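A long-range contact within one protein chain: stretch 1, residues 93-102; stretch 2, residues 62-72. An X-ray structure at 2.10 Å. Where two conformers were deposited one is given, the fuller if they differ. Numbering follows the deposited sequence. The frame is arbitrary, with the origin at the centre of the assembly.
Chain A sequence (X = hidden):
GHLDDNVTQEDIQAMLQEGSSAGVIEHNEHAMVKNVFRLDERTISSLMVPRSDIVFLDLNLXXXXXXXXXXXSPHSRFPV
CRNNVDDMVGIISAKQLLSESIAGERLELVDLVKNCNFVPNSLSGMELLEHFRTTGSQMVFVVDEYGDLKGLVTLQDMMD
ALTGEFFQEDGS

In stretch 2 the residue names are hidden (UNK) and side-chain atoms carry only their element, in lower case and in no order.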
# COMPACT_ATOMS: atom_id res chain seq x y z
N SER A 93 -4.55 -6.26 -4.82
CA SER A 93 -4.85 -7.36 -3.92
C SER A 93 -4.11 -8.61 -4.39
O SER A 93 -4.22 -9.00 -5.56
CB SER A 93 -6.36 -7.63 -3.92
OG SER A 93 -6.63 -8.91 -3.40
N ALA A 94 -3.37 -9.25 -3.49
CA ALA A 94 -2.63 -10.44 -3.87
C ALA A 94 -3.59 -11.55 -4.29
O ALA A 94 -3.36 -12.26 -5.27
CB ALA A 94 -1.76 -10.89 -2.72
N LYS A 95 -4.66 -11.71 -3.52
CA LYS A 95 -5.62 -12.78 -3.77
C LYS A 95 -6.15 -12.68 -5.18
O LYS A 95 -6.33 -13.68 -5.85
CB LYS A 95 -6.77 -12.70 -2.76
CG LYS A 95 -7.90 -13.68 -3.04
CD LYS A 95 -9.01 -13.56 -2.01
CE LYS A 95 -10.21 -14.39 -2.43
NZ LYS A 95 -11.27 -14.41 -1.37
N GLN A 96 -6.40 -11.46 -5.63
CA GLN A 96 -6.98 -11.27 -6.95
C GLN A 96 -5.96 -11.63 -8.02
O GLN A 96 -6.28 -12.32 -8.98
CB GLN A 96 -7.46 -9.84 -7.13
CG GLN A 96 -8.17 -9.64 -8.46
CD GLN A 96 -8.61 -8.19 -8.69
OE1 GLN A 96 -8.27 -7.28 -7.93
NE2 GLN A 96 -9.37 -7.98 -9.76
N LEU A 97 -4.73 -11.17 -7.83
CA LEU A 97 -3.69 -11.36 -8.82
C LEU A 97 -3.47 -12.86 -8.98
O LEU A 97 -3.46 -13.40 -10.08
CB LEU A 97 -2.40 -10.72 -8.31
CG LEU A 97 -1.44 -10.10 -9.31
CD1 LEU A 97 -0.06 -10.18 -8.75
CD2 LEU A 97 -1.52 -10.78 -10.66
N LEU A 98 -3.31 -13.53 -7.84
CA LEU A 98 -3.05 -14.95 -7.84
C LEU A 98 -4.27 -15.71 -8.31
O LEU A 98 -4.15 -16.66 -9.09
CB LEU A 98 -2.71 -15.41 -6.44
CG LEU A 98 -1.48 -14.70 -5.89
CD1 LEU A 98 -1.36 -15.06 -4.43
CD2 LEU A 98 -0.24 -15.11 -6.69
N SER A 99 -5.45 -15.31 -7.83
CA SER A 99 -6.69 -15.93 -8.28
C SER A 99 -6.71 -15.93 -9.79
O SER A 99 -6.85 -16.99 -10.40
CB SER A 99 -7.92 -15.19 -7.76
OG SER A 99 -8.11 -15.42 -6.38
N GLU A 100 -6.58 -14.75 -10.37
CA GLU A 100 -6.69 -14.58 -11.82
C GLU A 100 -5.48 -15.09 -12.58
O GLU A 100 -5.47 -15.09 -13.80
CB GLU A 100 -6.87 -13.11 -12.16
CG GLU A 100 -8.22 -12.55 -11.77
CD GLU A 100 -8.45 -11.20 -12.41
OE1 GLU A 100 -9.48 -10.57 -12.11
OE2 GLU A 100 -7.60 -10.79 -13.23
N SER A 101 -4.44 -15.49 -11.86
CA SER A 101 -3.27 -16.06 -12.51
C SER A 101 -3.47 -17.56 -12.58
O SER A 101 -3.37 -18.17 -13.65
CB SER A 101 -2.01 -15.74 -11.72
OG SER A 101 -0.88 -15.93 -12.54
N ILE A 102 -3.76 -18.16 -11.43
CA ILE A 102 -4.11 -19.57 -11.34
C ILE A 102 -5.31 -19.85 -12.24
O ILE A 102 -5.47 -20.95 -12.76
CB ILE A 102 -4.45 -19.94 -9.88
CG1 ILE A 102 -3.16 -20.10 -9.08
CG2 ILE A 102 -5.30 -21.21 -9.82
CD1 ILE A 102 -3.40 -20.22 -7.60
N UNK A 62 8.26 -7.37 -15.82
CA UNK A 62 7.47 -8.47 -16.38
C UNK A 62 6.45 -9.00 -15.36
O UNK A 62 6.73 -8.99 -14.16
c UNK A 62 8.53 -9.56 -16.67
c UNK A 62 9.84 -8.92 -16.51
c UNK A 62 9.67 -7.76 -15.61
N UNK A 63 5.29 -9.46 -15.84
CA UNK A 63 4.28 -10.04 -14.95
C UNK A 63 4.87 -11.12 -14.04
O UNK A 63 4.49 -11.23 -12.88
c UNK A 63 0.96 -11.94 -15.67
c UNK A 63 1.48 -10.33 -13.86
c UNK A 63 2.07 -11.31 -14.86
c UNK A 63 3.13 -10.63 -15.75
N UNK A 64 5.81 -11.90 -14.57
CA UNK A 64 6.37 -13.02 -13.83
C UNK A 64 7.20 -12.55 -12.63
O UNK A 64 7.18 -13.17 -11.57
o UNK A 64 5.12 -14.79 -15.52
o UNK A 64 6.95 -15.46 -16.57
c UNK A 64 6.37 -14.78 -15.68
c UNK A 64 7.21 -13.93 -14.75
N UNK A 65 7.94 -11.46 -12.81
CA UNK A 65 8.74 -10.92 -11.71
C UNK A 65 7.83 -10.42 -10.57
O UNK A 65 8.15 -10.57 -9.39
c UNK A 65 9.66 -9.82 -12.19
N UNK A 66 6.70 -9.83 -10.93
CA UNK A 66 5.78 -9.34 -9.90
C UNK A 66 5.10 -10.51 -9.18
O UNK A 66 4.97 -10.50 -7.97
c UNK A 66 5.40 -7.04 -10.92
c UNK A 66 4.77 -8.38 -10.52
n UNK A 66 5.19 -6.64 -12.17
o UNK A 66 6.05 -6.39 -10.11
N UNK A 67 4.71 -11.51 -9.94
CA UNK A 67 4.23 -12.76 -9.38
C UNK A 67 5.20 -13.30 -8.33
O UNK A 67 4.78 -13.69 -7.24
c UNK A 67 4.01 -13.78 -10.49
c UNK A 67 2.58 -14.23 -12.49
c UNK A 67 1.60 -13.01 -10.55
c UNK A 67 2.60 -14.06 -10.98
N UNK A 68 6.49 -13.32 -8.64
CA UNK A 68 7.47 -13.85 -7.70
C UNK A 68 7.59 -12.98 -6.45
O UNK A 68 7.73 -13.48 -5.34
c UNK A 68 10.30 -15.33 -9.99
c UNK A 68 8.91 -15.19 -9.35
n UNK A 68 10.41 -14.59 -13.59
c UNK A 68 10.61 -14.44 -12.29
c UNK A 68 8.84 -14.03 -8.37
n UNK A 68 11.25 -13.36 -11.83
n UNK A 68 10.17 -15.37 -11.45
N UNK A 69 7.55 -11.67 -6.65
CA UNK A 69 7.52 -10.74 -5.52
C UNK A 69 6.34 -11.07 -4.61
O UNK A 69 6.44 -11.11 -3.39
o UNK A 69 8.49 -8.91 -6.83
c UNK A 69 7.38 -9.27 -5.98
c UNK A 69 7.35 -8.34 -4.77
N UNK A 70 5.19 -11.33 -5.22
CA UNK A 70 4.01 -11.61 -4.40
C UNK A 70 4.12 -12.95 -3.66
O UNK A 70 3.81 -13.06 -2.47
c UNK A 70 2.44 -10.08 -5.68
c UNK A 70 2.73 -11.55 -5.26
c UNK A 70 1.56 -12.13 -4.50
N UNK A 71 4.61 -13.96 -4.37
CA UNK A 71 4.77 -15.31 -3.83
C UNK A 71 5.77 -15.37 -2.69
O UNK A 71 5.75 -16.29 -1.89
c UNK A 71 5.23 -16.27 -4.92
c UNK A 71 4.11 -16.76 -5.81
se UNK A 71 2.58 -17.29 -4.72
c UNK A 71 3.40 -18.66 -3.61
N UNK A 72 6.66 -14.40 -2.64
CA UNK A 72 7.71 -14.41 -1.61
C UNK A 72 7.40 -13.49 -0.44
O UNK A 72 8.28 -13.14 0.36
c UNK A 72 9.07 -14.08 -2.24
c UNK A 72 10.87 -14.89 -3.87
c UNK A 72 9.53 -15.17 -3.23
o UNK A 72 10.95 -14.63 -5.07
n UNK A 72 11.94 -14.96 -3.08

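Position 62 has three side-chain carbons that close a ring onto its own backbone N, and none comes near stretch 1. Only proline has this ring: Pro62, at the N-cap position before the helix.

Position 63 carries four carbons forked at the second, and one fork tip lies 4.4 Å from Leu97 CD2. The fork at the second carbon marks leucine, and chi1 178° with chi2 59° brings the end of Leu63 nearer to stretch 1 than its sideways CA-to-CB bond suggests.

Position 64 has two carbons, the second bearing two oxygens. This carboxylate is Asp64, out of reach of stretch 1. Position 65 has a single carbon, hence Ala65, also out of reach.

At position 66 two carbons end in one oxygen and one nitrogen, the amide of Asn66. Its end leads away from stretch 1, and both polar atoms are hydrogen-bonded elsewhere in the structure.

Position 67 again shows four carbons forked at the second. One tip lies 3.7 Å from Leu97 CD1, and the other 3.9 Å from Ser101 OG. This is Leu67; the two tips are CD1 and CD2 respectively, and both chi1 (-102°) and chi2 (15°) lie between wells.

Position 68 has three carbons, a nitrogen, and a carbon carrying two more nitrogens: the guanidinium side chain of Arg68, exposed and out of reach. Position 69 has one carbon bearing an oxygen and a carbon, which identifies Thr69; it too makes no contact.

Position 70 has three carbons branched at the first, so it is valine. Val70 points toward stretch 1: CG1 lies 4.0 Å from Ala94 CB and 4.1 Å from Leu98 CD2, while CG2 lies 4.0 Å from Leu97 CD1.

Position 71 is an unbranched chain of two carbons, a selenium and a carbon, with the selenium 4.1 Å from Leu98 CD2. The selenium identifies selenomethionine, Met71. Position 72 has three carbons, the third bearing an oxygen and a nitrogen: Gln72, the first residue to leave helical geometry and out of reach.

The contact joins two helices whose N-to-C directions differ by 124° and whose axes approach to 10.9 Å. Residues 63, 67, 70 and 71 recur at helical spacing, placing their side chains against Ala94, Leu97, Leu98 and Ser101. The CA atoms of Ala94 and Val70 are 6.8 Å apart, whereas those of Leu98 and Leu67 are separated by 7.8 Å. No hydrogen bond crosses the interface; apolar packing predominates, burying 325 Å² summed over both sides.

Stretch 2 (62-72) PLDANLRTVMQ
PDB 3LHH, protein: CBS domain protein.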